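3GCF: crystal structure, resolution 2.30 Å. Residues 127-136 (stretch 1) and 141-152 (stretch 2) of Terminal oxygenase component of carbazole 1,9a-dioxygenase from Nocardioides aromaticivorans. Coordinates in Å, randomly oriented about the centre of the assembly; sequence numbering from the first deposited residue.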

# COMPACT_ATOMS: atom_id res chain seq x y z
N ILE A 127 -6.47 31.85 -4.02
CA ILE A 127 -6.81 30.54 -3.50
C ILE A 127 -7.74 30.72 -2.31
O ILE A 127 -7.92 31.83 -1.81
CB ILE A 127 -5.55 29.74 -3.06
CG1 ILE A 127 -4.67 30.59 -2.15
CG2 ILE A 127 -4.78 29.28 -4.29
CD1 ILE A 127 -3.44 29.86 -1.67
N LYS A 128 -8.33 29.62 -1.86
CA LYS A 128 -9.27 29.65 -0.76
C LYS A 128 -8.66 29.92 0.62
O LYS A 128 -7.59 29.41 0.96
CB LYS A 128 -10.01 28.30 -0.72
CG LYS A 128 -10.79 28.00 0.55
CD LYS A 128 -12.13 28.72 0.60
CE LYS A 128 -12.96 28.22 1.78
NZ LYS A 128 -14.25 28.95 1.92
N VAL A 129 -9.34 30.77 1.38
CA VAL A 129 -8.95 31.07 2.76
C VAL A 129 -10.19 30.68 3.55
O VAL A 129 -11.30 30.73 3.02
CB VAL A 129 -8.60 32.56 2.98
CG1 VAL A 129 -7.25 32.87 2.35
CG2 VAL A 129 -9.69 33.45 2.39
N TYR A 130 -10.02 30.27 4.81
CA TYR A 130 -11.18 29.85 5.59
C TYR A 130 -11.47 30.71 6.81
O TYR A 130 -10.56 31.26 7.42
CB TYR A 130 -11.01 28.40 6.07
CG TYR A 130 -10.66 27.40 5.00
CD1 TYR A 130 -9.38 27.38 4.45
CD2 TYR A 130 -11.60 26.48 4.54
CE1 TYR A 130 -9.04 26.46 3.45
CE2 TYR A 130 -11.27 25.56 3.55
CZ TYR A 130 -10.00 25.56 3.01
OH TYR A 130 -9.68 24.65 2.03
N PRO A 131 -12.74 30.83 7.18
CA PRO A 131 -13.03 31.65 8.36
C PRO A 131 -12.45 30.87 9.54
O PRO A 131 -12.56 29.64 9.59
CB PRO A 131 -14.56 31.69 8.40
CG PRO A 131 -14.96 31.46 6.96
CD PRO A 131 -13.99 30.39 6.52
N VAL A 132 -11.82 31.57 10.48
CA VAL A 132 -11.23 30.94 11.65
C VAL A 132 -11.74 31.59 12.93
O VAL A 132 -11.98 32.79 12.96
CB VAL A 132 -9.69 31.08 11.63
CG1 VAL A 132 -9.10 30.61 12.96
CG2 VAL A 132 -9.10 30.28 10.48
N GLN A 133 -11.93 30.79 13.97
CA GLN A 133 -12.33 31.35 15.25
C GLN A 133 -11.72 30.51 16.35
O GLN A 133 -11.89 29.29 16.39
CB GLN A 133 -13.85 31.39 15.43
CG GLN A 133 -14.25 32.29 16.60
CD GLN A 133 -15.75 32.48 16.75
OE1 GLN A 133 -16.46 32.65 15.76
NE2 GLN A 133 -16.23 32.46 17.99
N VAL A 134 -10.97 31.17 17.22
CA VAL A 134 -10.33 30.49 18.33
C VAL A 134 -11.21 30.65 19.57
O VAL A 134 -11.61 31.76 19.92
CB VAL A 134 -8.93 31.08 18.59
CG1 VAL A 134 -8.29 30.41 19.79
CG2 VAL A 134 -8.06 30.89 17.36
N ALA A 135 -11.53 29.53 20.21
CA ALA A 135 -12.36 29.57 21.41
C ALA A 135 -11.94 28.47 22.37
O ALA A 135 -11.77 27.32 21.97
CB ALA A 135 -13.83 29.42 21.04
N GLN A 136 -11.77 28.84 23.63
CA GLN A 136 -11.38 27.90 24.67
C GLN A 136 -10.09 27.18 24.30
O GLN A 136 -9.95 25.98 24.53
CB GLN A 136 -12.50 26.89 24.91
CG GLN A 136 -13.84 27.54 25.23
CD GLN A 136 -13.86 28.22 26.59
OE1 GLN A 136 -12.93 28.93 26.96
NE2 GLN A 136 -14.93 28.00 27.35
N VAL A 141 -12.24 26.00 12.35
CA VAL A 141 -12.21 26.44 10.96
C VAL A 141 -13.57 26.13 10.34
O VAL A 141 -14.13 25.06 10.57
CB VAL A 141 -11.13 25.68 10.16
CG1 VAL A 141 -11.14 26.13 8.71
CG2 VAL A 141 -9.76 25.91 10.77
N PHE A 142 -14.11 27.07 9.57
CA PHE A 142 -15.40 26.85 8.95
C PHE A 142 -15.21 26.22 7.58
O PHE A 142 -14.63 26.84 6.68
CB PHE A 142 -16.18 28.16 8.82
CG PHE A 142 -17.62 27.97 8.47
CD1 PHE A 142 -18.55 27.61 9.44
CD2 PHE A 142 -18.06 28.11 7.15
CE1 PHE A 142 -19.88 27.38 9.12
CE2 PHE A 142 -19.39 27.88 6.81
CZ PHE A 142 -20.31 27.51 7.80
N ILE A 143 -15.68 24.99 7.42
CA ILE A 143 -15.56 24.26 6.16
C ILE A 143 -16.90 24.28 5.43
O ILE A 143 -17.93 23.93 6.01
CB ILE A 143 -15.16 22.78 6.40
CG1 ILE A 143 -13.94 22.70 7.32
CG2 ILE A 143 -14.88 22.10 5.07
CD1 ILE A 143 -12.67 23.29 6.74
N GLY A 144 -16.89 24.69 4.17
CA GLY A 144 -18.12 24.73 3.40
C GLY A 144 -18.18 25.97 2.52
O GLY A 144 -17.34 26.86 2.64
N ASP A 145 -19.18 26.03 1.64
CA ASP A 145 -19.33 27.16 0.73
C ASP A 145 -20.17 28.30 1.29
O ASP A 145 -20.05 29.44 0.84
CB ASP A 145 -19.96 26.70 -0.59
CG ASP A 145 -19.12 25.65 -1.30
OD1 ASP A 145 -17.91 25.90 -1.52
OD2 ASP A 145 -19.67 24.58 -1.63
N GLU A 146 -21.02 28.01 2.27
CA GLU A 146 -21.87 29.05 2.85
C GLU A 146 -21.09 30.01 3.72
O GLU A 146 -19.93 29.77 4.05
CB GLU A 146 -22.98 28.42 3.71
CG GLU A 146 -23.83 27.38 3.03
CD GLU A 146 -24.93 26.86 3.94
OE1 GLU A 146 -24.78 26.98 5.17
OE2 GLU A 146 -25.93 26.33 3.42
N GLU A 147 -21.72 31.12 4.09
CA GLU A 147 -21.08 32.08 4.96
C GLU A 147 -21.16 31.43 6.34
O GLU A 147 -22.12 30.73 6.64
CB GLU A 147 -21.83 33.41 4.98
CG GLU A 147 -22.07 34.03 3.61
CD GLU A 147 -22.51 35.48 3.71
OE1 GLU A 147 -23.39 35.78 4.55
OE2 GLU A 147 -21.99 36.31 2.94
N PRO A 148 -20.16 31.66 7.18
CA PRO A 148 -20.20 31.05 8.51
C PRO A 148 -21.30 31.58 9.42
O PRO A 148 -21.66 32.76 9.36
CB PRO A 148 -18.81 31.35 9.06
CG PRO A 148 -18.46 32.66 8.42
CD PRO A 148 -18.94 32.47 7.00
N HIS A 149 -21.85 30.70 10.24
CA HIS A 149 -22.88 31.07 11.20
C HIS A 149 -22.15 31.07 12.55
O HIS A 149 -20.95 30.81 12.61
CB HIS A 149 -24.02 30.05 11.21
CG HIS A 149 -23.56 28.62 11.25
ND1 HIS A 149 -23.48 27.83 10.12
CD2 HIS A 149 -23.10 27.86 12.27
CE1 HIS A 149 -23.00 26.65 10.44
NE2 HIS A 149 -22.75 26.64 11.74
N ALA A 150 -22.88 31.36 13.62
CA ALA A 150 -22.29 31.41 14.96
C ALA A 150 -21.64 30.08 15.35
O ALA A 150 -22.24 29.02 15.19
CB ALA A 150 -23.34 31.79 15.98
N LEU A 151 -20.42 30.17 15.88
CA LEU A 151 -19.67 29.00 16.32
C LEU A 151 -20.47 28.16 17.33
O LEU A 151 -20.43 26.93 17.30
CB LEU A 151 -18.34 29.43 16.96
CG LEU A 151 -17.48 28.34 17.60
CD1 LEU A 151 -17.08 27.33 16.54
CD2 LEU A 151 -16.24 28.95 18.25
N SER A 152 -21.18 28.85 18.23
CA SER A 152 -21.97 28.20 19.27
C SER A 152 -23.00 27.22 18.74
O SER A 152 -23.47 26.35 19.47
CB SER A 152 -22.68 29.25 20.13
OG SER A 152 -23.64 29.96 19.36
O HOH W 1 -15.39 27.82 4.20
O HOH W 2 -19.16 32.60 15.97

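Two neighbouring segments of one chain meet along a short antiparallel seam and bury 469 Å² between them, both sides summed. The register is set where Val132 faces Val141 as a non-hydrogen-bonded pair, their CA atoms 4.7 Å apart; one step along, Pro131 lies beside Phe142. A single direct hydrogen bond joins the backbones: Phe142 N donates to Pro131 O at 3.0 Å, nearly straight at 166°. The same carbonyl oxygen also takes a CA-H...O contact from Val141, with Val141 CA 3.5 Å from Pro131 O. Proline has no amide hydrogen to give, so within the seam Pro131 can only accept a backbone hydrogen bond, while its ring packs against Phe142.

Beside the seam the packing is apolar. Val132 and Val141 point to the same face of the sheet, where they touch loosely, Val132 CG2 to Val141 CG2 at 4.4 Å. The other methyl of Val141 fits more tightly, Val141 CG1 lying 3.5 Å from Tyr130 CB at the root of the aromatic side chain. Farther out, the edge of the Tyr130 ring meets the carbonyl of Phe142 near the ring plane, with Tyr130 CD2 3.7 Å from Phe142 O; Tyr130 CD2 also lies 4.0 Å from Ile143 CD1. The CA-to-CB bond of Ile143 points away from stretch 1, but the side chain, with both chi angles m, bends its tip back to reach the tyrosine.

Pro131 is the broad bump of stretch 1. Its ring rests against two parts of stretch 2, with Pro131 CD 3.9 Å from Phe142 CB and Pro131 CG 4.0 Å from Pro148 CG, so the strand and the later loop both border it. Leu151 is the bump that stretch 2 contributes, and it sits against Gln133 and Ala135. Leu151 CD2 lies 3.7 Å from Ala135 CB and 3.5 Å from Gln133 NE2, the latter a plain van der Waals approach to the amide.

Two waters fill polar gaps that the side chains do not close. Water 1 accepts from Lys128 NZ at 2.8 Å and donates to Phe142 O at 2.8 Å and to Gly144 O at 2.7 Å, tying the lysine tip to two carbonyls. The backbone angles of Gly144 would jam a CB against the preceding carbonyl oxygen, which by itself calls for glycine. Water 2 donates to Gln133 OE1 and accepts from Leu151 N, both at 2.7 Å, bridging the extended glutamine to the leucine backbone.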